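Local coordinates for protein retinol dehydratase (Spodoptera frugiperda, PDB 1X8L) that belongs to the sulfotransferase family and probably dehydrates retinol, here holding 4-oxoretinol and the inactive cofactor PAP, at residues 105-110 against 162-167. The protein carries 2 engineered substitutions. Residues are numbered along the deposited sequence; the frame is centred on the assembly and turned at random.
With OXR (4-oxoretinol), chain E.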
loop_
_atom_site.group_PDB
_atom_site.type_symbol
_atom_site.label_atom_id
_atom_site.label_comp_id
_atom_site.label_asym_id
_atom_site.label_seq_id
_atom_site.Cartn_x
_atom_site.Cartn_y
_atom_site.Cartn_z
ATOM N N TYR A 105 -17.735 28.646 5.463
ATOM C CA TYR A 105 -16.700 27.634 5.589
ATOM C C TYR A 105 -15.606 27.997 4.608
ATOM O O TYR A 105 -15.696 27.672 3.437
ATOM C CB TYR A 105 -17.278 26.231 5.293
ATOM C CG TYR A 105 -16.349 25.034 5.543
ATOM C CD1 TYR A 105 -16.818 23.746 5.360
ATOM C CD2 TYR A 105 -15.013 25.184 5.966
ATOM C CE1 TYR A 105 -16.011 22.652 5.568
ATOM C CE2 TYR A 105 -14.187 24.078 6.161
ATOM C CZ TYR A 105 -14.699 22.815 5.956
ATOM O OH TYR A 105 -13.945 21.678 6.173
ATOM N N LEU A 106 -14.581 28.706 5.093
ATOM C CA LEU A 106 -13.581 29.327 4.210
ATOM C C LEU A 106 -12.917 28.331 3.256
ATOM O O LEU A 106 -12.748 28.635 2.081
ATOM C CB LEU A 106 -12.519 30.056 5.041
ATOM C CG LEU A 106 -11.397 30.813 4.312
ATOM C CD1 LEU A 106 -11.945 31.831 3.307
ATOM C CD2 LEU A 106 -10.467 31.485 5.321
ATOM N N ASP A 107 -12.570 27.142 3.762
ATOM C CA ASP A 107 -11.792 26.154 3.012
ATOM C C ASP A 107 -12.599 24.907 2.625
ATOM O O ASP A 107 -12.022 23.902 2.209
ATOM C CB ASP A 107 -10.486 25.761 3.763
ATOM C CG ASP A 107 -10.725 25.340 5.214
ATOM O OD1 ASP A 107 -11.232 26.191 6.024
ATOM O OD2 ASP A 107 -10.417 24.202 5.653
ATOM N N GLY A 108 -13.924 24.986 2.705
ATOM C CA GLY A 108 -14.806 23.869 2.350
ATOM C C GLY A 108 -14.779 23.471 0.883
ATOM O O GLY A 108 -14.924 22.303 0.538
ATOM N N PHE A 109 -14.571 24.473 0.028
ATOM C CA PHE A 109 -14.517 24.311 -1.418
ATOM C C PHE A 109 -13.457 23.331 -1.901
ATOM O O PHE A 109 -13.702 22.604 -2.844
ATOM C CB PHE A 109 -14.274 25.676 -2.086
ATOM C CG PHE A 109 -12.856 26.173 -1.982
ATOM C CD1 PHE A 109 -11.976 26.026 -3.051
ATOM C CD2 PHE A 109 -12.398 26.796 -0.821
ATOM C CE1 PHE A 109 -10.669 26.483 -2.961
ATOM C CE2 PHE A 109 -11.100 27.261 -0.740
ATOM C CZ PHE A 109 -10.228 27.088 -1.804
ATOM N N MET A 110 -12.276 23.315 -1.272
ATOM C CA MET A 110 -11.114 22.659 -1.877
ATOM C C MET A 110 -11.285 21.156 -2.165
ATOM O O MET A 110 -10.619 20.614 -3.042
ATOM C CB MET A 110 -9.869 22.899 -1.040
ATOM C CG MET A 110 -9.851 22.216 0.326
ATOM S SD MET A 110 -8.218 22.291 0.967
ATOM C CE MET A 110 -8.475 21.784 2.667
ATOM N N LYS A 162 -15.776 29.925 9.587
ATOM C CA LYS A 162 -15.196 28.630 9.979
ATOM C C LYS A 162 -14.087 28.208 9.031
ATOM O O LYS A 162 -14.257 28.228 7.815
ATOM C CB LYS A 162 -16.284 27.531 9.981
ATOM C CG LYS A 162 -15.779 26.064 10.136
ATOM C CD LYS A 162 -16.861 25.083 9.659
ATOM C CE LYS A 162 -16.327 23.694 9.470
ATOM N NZ LYS A 162 -17.431 22.716 9.392
ATOM N N THR A 163 -12.955 27.788 9.585
ATOM C CA THR A 163 -11.847 27.327 8.764
ATOM C C THR A 163 -10.992 26.281 9.483
ATOM O O THR A 163 -10.772 26.345 10.658
ATOM C CB THR A 163 -11.002 28.540 8.321
ATOM O OG1 THR A 163 -10.039 28.156 7.345
ATOM C CG2 THR A 163 -10.181 29.089 9.466
ATOM N N HIS A 164 -10.512 25.312 8.742
ATOM C CA HIS A 164 -9.448 24.458 9.217
ATOM C C HIS A 164 -8.059 24.866 8.696
ATOM O O HIS A 164 -7.110 24.127 8.842
ATOM C CB HIS A 164 -9.786 23.018 8.855
ATOM C CG HIS A 164 -11.061 22.583 9.475
ATOM N ND1 HIS A 164 -11.285 22.681 10.836
ATOM C CD2 HIS A 164 -12.213 22.134 8.928
ATOM C CE1 HIS A 164 -12.513 22.275 11.093
ATOM N NE2 HIS A 164 -13.090 21.920 9.959
ATOM N N LEU A 165 -7.951 26.046 8.108
ATOM C CA LEU A 165 -6.661 26.509 7.604
ATOM C C LEU A 165 -5.736 26.950 8.730
ATOM O O LEU A 165 -6.186 27.604 9.697
ATOM C CB LEU A 165 -6.859 27.697 6.654
ATOM C CG LEU A 165 -7.640 27.471 5.381
ATOM C CD1 LEU A 165 -7.855 28.810 4.711
ATOM C CD2 LEU A 165 -6.901 26.532 4.478
ATOM N N PRO A 166 -4.457 26.619 8.623
ATOM C CA PRO A 166 -3.469 27.163 9.558
ATOM C C PRO A 166 -3.267 28.662 9.376
ATOM O O PRO A 166 -3.546 29.251 8.294
ATOM C CB PRO A 166 -2.190 26.399 9.203
ATOM C CG PRO A 166 -2.370 25.931 7.819
ATOM C CD PRO A 166 -3.825 25.739 7.614
ATOM N N LEU A 167 -2.780 29.293 10.442
ATOM C CA LEU A 167 -2.648 30.741 10.476
ATOM C C LEU A 167 -1.734 31.238 9.361
ATOM O O LEU A 167 -1.960 32.271 8.780
ATOM C CB LEU A 167 -2.141 31.213 11.826
ATOM C CG LEU A 167 -3.173 31.227 12.952
ATOM C CD1 LEU A 167 -2.445 31.622 14.243
ATOM C CD2 LEU A 167 -4.321 32.212 12.642
HETATM O O2 OXR E . -17.906 13.088 -2.083
HETATM C C4 OXR E . -18.388 14.203 -2.161
HETATM C C3 OXR E . -18.966 14.577 -3.487
HETATM C C2 OXR E . -19.561 15.969 -3.572
HETATM C C1 OXR E . -19.533 16.896 -2.347
HETATM C C17 OXR E . -20.982 17.249 -1.999
HETATM C C16 OXR E . -18.712 18.152 -2.698
HETATM C C5 OXR E . -18.377 15.106 -1.014
HETATM C C18 OXR E . -17.750 14.537 0.222
HETATM C C6 OXR E . -18.896 16.355 -1.077
HETATM C C7 OXR E . -18.945 17.359 0.033
HETATM C C8 OXR E . -18.354 17.314 1.224
HETATM C C9 OXR E . -18.507 18.398 2.233
HETATM C C19 OXR E . -19.351 19.640 2.050
HETATM C C10 OXR E . -17.859 18.173 3.382
HETATM C C11 OXR E . -17.908 19.053 4.528
HETATM C C12 OXR E . -17.321 18.594 5.631
HETATM C C13 OXR E . -17.297 19.367 6.877
HETATM C C20 OXR E . -18.167 20.587 7.051
HETATM C C14 OXR E . -16.495 18.947 7.863
HETATM C C15 OXR E . -16.371 19.681 9.197
HETATM O O1 OXR E . -15.609 20.884 9.114
#
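Tyr105 and Lys162 pair as parallel strand neighbours at one margin of the five-stranded sheet of the sulfotransferase fold. Leu106 N donates to Lys162 O at 2.8 Å, and Lys162 also makes a backbone hydrogen bond with Ile104. A type I beta turn from Tyr105 to Gly108 then leads the first chain off the sheet, while 162-167 leaves strand 160-163.

The Tyr105 and Lys162 side chains lie on the same sheet face and line the 4-oxoretinol pocket. The extended lysine chain passes over the tyrosine ring, with Lys162 CE 3.8 Å from the ring centroid and almost on its normal. Lys162 NZ adds a cation-pi contact over this face. Gly108 CA covers the opposite face, so the ring is held between the two.

Asp107 links the turn to the end of strand 160-163 and the residue after it. With CG between the backbone N and the carbonyl carbon (chi1 52°), the carboxylate reaches Thr163 and His164. Thr163 OG1 donates to Asp107 OD1 at 2.7 Å, from above the carboxylate plane. His164 N reaches Asp107 OD1 at 2.9 Å on the syn side, 19° out of the plane and from the same face as the threonine hydroxyl. Thr163 OG1 in turn accepts from Leu165 N, an ST turn. Next to this polar cluster, Leu106 CD2 meets Leu165 CD1 at 3.8 Å, and Ile56 of helix 53-57 touches both leucines.

His164 ND1 hydrogen-bonds to Ser70 O, which helps set the ring's rotation. Tyr105 OH and the ligand hydroxyl O1 both lie at its edge. Lys162 NZ donates to 4-oxoretinol O1 at 2.6 Å, and His164 NE2 and O1 are hydrogen-bonded at 2.9 Å.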